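Local coordinates for MmcQ/YjbR family DNA-binding protein (Pseudomonas syringae pv. tomato, PDB 3H9X) that probably binds DNA through a double-wing motif, although its cellular role is uncharacterized, at residues Y40-D45 / Y84-E89. Numbering follows the deposited sequence.
Sequences YALLMD and YHMNKE
The side chain of M44, a selenomethionine, reaches from strand 39-47 to the loop at Y84 and H85. It leaves the strand with CG anti to the carbonyl carbon (chi1 -63°), runs extended to SE and bends there at chi3, and the bend turns CE to the Y84 carbonyl oxygen and the CD2 edge of its ring. M44 CE lies 3.5 Å from the backbone oxygen Y84 O and 4.0 Å from Y84 CD2, meeting the tyrosine ring near its plane. The selenium keeps to the same rim: M44 SE stands 5.3 Å from the centroid of the Y84 ring, 81° off its normal, a Met-aromatic contact of the edge type. Toward H85 it comes obliquely, with M44 SE 4.4 Å from H85 ND1. The imidazole in turn lies against one face of the Y84 ring, offset toward its rim, and the two aromatic side chains thus line one side of the selenoether.

Two residues back on the same face of the strand, L42 sends its CD1 branch to M86, also a selenomethionine. L42 CD1 sits 3.8 Å from M86 CG and 4.0 Å from M86 SE, and the folded M86 chain, bent at chi2 and chi3, crosses the leucine at a slant. D63 of strand 58-65 touches L42, M44 and M86 alike.

Alternate residues of a sheet strand thus pack against the loop joining strands 80-82 and 91-95, a largely apolar contact that lays this connection over one face of the five-stranded antiparallel sheet in the alpha-beta fold of the YjbR family.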
loop_
_atom_site.group_PDB
_atom_site.type_symbol
_atom_site.label_atom_id
_atom_site.label_comp_id
_atom_site.label_asym_id
_atom_site.label_seq_id
_atom_site.Cartn_x
_atom_site.Cartn_y
_atom_site.Cartn_z
ATOM N N TYR A 40 4.902 -5.534 4.633
ATOM C CA TYR A 40 3.568 -5.246 5.141
ATOM C C TYR A 40 3.012 -4.002 4.454
ATOM O O TYR A 40 1.898 -3.584 4.717
ATOM C CB TYR A 40 3.610 -5.085 6.675
ATOM C CG TYR A 40 4.296 -3.833 7.195
ATOM C CD1 TYR A 40 3.620 -2.612 7.236
ATOM C CD2 TYR A 40 5.617 -3.868 7.646
ATOM C CE1 TYR A 40 4.239 -1.448 7.712
ATOM C CE2 TYR A 40 6.248 -2.705 8.125
ATOM C CZ TYR A 40 5.548 -1.496 8.151
ATOM O OH TYR A 40 6.150 -0.332 8.589
ATOM N N ALA A 41 3.808 -3.447 3.546
ATOM C CA ALA A 41 3.461 -2.244 2.803
ATOM C C ALA A 41 4.335 -2.099 1.545
ATOM O O ALA A 41 5.563 -2.202 1.617
ATOM C CB ALA A 41 3.639 -1.025 3.700
ATOM N N LEU A 42 3.689 -1.861 0.402
ATOM C CA LEU A 42 4.375 -1.691 -0.882
ATOM C C LEU A 42 3.966 -0.352 -1.506
ATOM O O LEU A 42 2.838 -0.186 -1.982
ATOM C CB LEU A 42 3.983 -2.811 -1.848
ATOM C CG LEU A 42 4.992 -3.376 -2.858
ATOM C CD1 LEU A 42 4.201 -4.052 -3.965
ATOM C CD2 LEU A 42 5.891 -2.307 -3.442
ATOM N N LEU A 43 4.895 0.594 -1.507
ATOM C CA LEU A 43 4.658 1.912 -2.061
ATOM C C LEU A 43 5.123 1.904 -3.504
ATOM O O LEU A 43 6.237 1.480 -3.783
ATOM C CB LEU A 43 5.456 2.946 -1.270
ATOM C CG LEU A 43 5.421 4.382 -1.760
ATOM C CD1 LEU A 43 4.038 4.916 -1.586
ATOM C CD2 LEU A 43 6.427 5.208 -0.999
HETATM N N MSE A 44 4.269 2.360 -4.418
HETATM C CA MSE A 44 4.616 2.410 -5.835
HETATM C C MSE A 44 4.007 3.587 -6.554
HETATM O O MSE A 44 2.947 4.075 -6.191
HETATM C CB MSE A 44 4.130 1.165 -6.559
HETATM C CG MSE A 44 4.731 -0.135 -6.105
HETATM SE SE MSE A 44 3.889 -1.633 -7.051
HETATM C CE MSE A 44 2.341 -1.864 -5.923
ATOM N N ASP A 45 4.690 4.012 -7.604
ATOM C CA ASP A 45 4.240 5.092 -8.464
ATOM C C ASP A 45 3.919 4.391 -9.781
ATOM O O ASP A 45 4.834 3.953 -10.474
ATOM C CB ASP A 45 5.369 6.088 -8.678
ATOM C CG ASP A 45 5.032 7.128 -9.717
ATOM O OD1 ASP A 45 4.075 7.903 -9.480
ATOM O OD2 ASP A 45 5.723 7.172 -10.762
ATOM N N TYR A 84 -2.219 -4.837 -6.931
ATOM C CA TYR A 84 -1.400 -4.686 -8.117
ATOM C C TYR A 84 -0.004 -5.219 -7.817
ATOM O O TYR A 84 0.638 -4.773 -6.871
ATOM C CB TYR A 84 -1.306 -3.216 -8.502
ATOM C CG TYR A 84 -0.445 -2.980 -9.717
ATOM C CD1 TYR A 84 -0.886 -3.349 -10.988
ATOM C CD2 TYR A 84 0.826 -2.412 -9.594
ATOM C CE1 TYR A 84 -0.084 -3.161 -12.105
ATOM C CE2 TYR A 84 1.638 -2.222 -10.703
ATOM C CZ TYR A 84 1.177 -2.602 -11.955
ATOM O OH TYR A 84 1.986 -2.450 -13.052
ATOM N N HIS A 85 0.460 -6.159 -8.638
ATOM C CA HIS A 85 1.773 -6.793 -8.487
ATOM C C HIS A 85 1.877 -7.655 -7.231
ATOM O O HIS A 85 2.969 -8.072 -6.843
ATOM C CB HIS A 85 2.915 -5.760 -8.468
ATOM C CG HIS A 85 3.463 -5.414 -9.823
ATOM N ND1 HIS A 85 4.701 -4.825 -9.989
ATOM C CD2 HIS A 85 2.920 -5.504 -11.059
ATOM C CE1 HIS A 85 4.892 -4.562 -11.272
ATOM N NE2 HIS A 85 3.826 -4.962 -11.941
HETATM N N MSE A 86 0.745 -7.916 -6.592
HETATM C CA MSE A 86 0.733 -8.751 -5.406
HETATM C C MSE A 86 -0.439 -9.695 -5.539
HETATM O O MSE A 86 -1.258 -9.536 -6.442
HETATM C CB MSE A 86 0.584 -7.905 -4.142
HETATM C CG MSE A 86 1.756 -6.968 -3.883
HETATM SE SE MSE A 86 3.387 -7.922 -3.423
HETATM C CE MSE A 86 3.269 -7.786 -1.484
ATOM N N ASN A 87 -0.515 -10.673 -4.642
ATOM C CA ASN A 87 -1.586 -11.664 -4.658
ATOM C C ASN A 87 -2.935 -11.023 -4.365
ATOM O O ASN A 87 -3.140 -10.436 -3.299
ATOM C CB ASN A 87 -1.288 -12.750 -3.634
ATOM C CG ASN A 87 -2.281 -13.872 -3.688
ATOM O OD1 ASN A 87 -3.435 -13.730 -3.279
ATOM N ND2 ASN A 87 -1.845 -15.005 -4.210
ATOM N N LYS A 88 -3.874 -11.159 -5.294
ATOM C CA LYS A 88 -5.168 -10.521 -5.119
ATOM C C LYS A 88 -6.074 -11.028 -3.986
ATOM O O LYS A 88 -6.940 -10.289 -3.505
ATOM C CB LYS A 88 -5.917 -10.534 -6.457
ATOM C CG LYS A 88 -5.087 -10.034 -7.643
ATOM C CD LYS A 88 -5.976 -9.221 -8.589
ATOM C CE LYS A 88 -5.483 -9.200 -10.059
ATOM N NZ LYS A 88 -5.674 -10.520 -10.827
ATOM N N GLU A 89 -5.878 -12.268 -3.546
ATOM C CA GLU A 89 -6.709 -12.814 -2.478
ATOM C C GLU A 89 -6.222 -12.418 -1.086
ATOM O O GLU A 89 -6.923 -12.607 -0.089
ATOM C CB GLU A 89 -6.762 -14.335 -2.598
ATOM C CG GLU A 89 -7.498 -14.818 -3.827
ATOM C CD GLU A 89 -7.283 -16.288 -4.087
ATOM O OE1 GLU A 89 -7.573 -17.103 -3.178
ATOM O OE2 GLU A 89 -6.818 -16.627 -5.202
#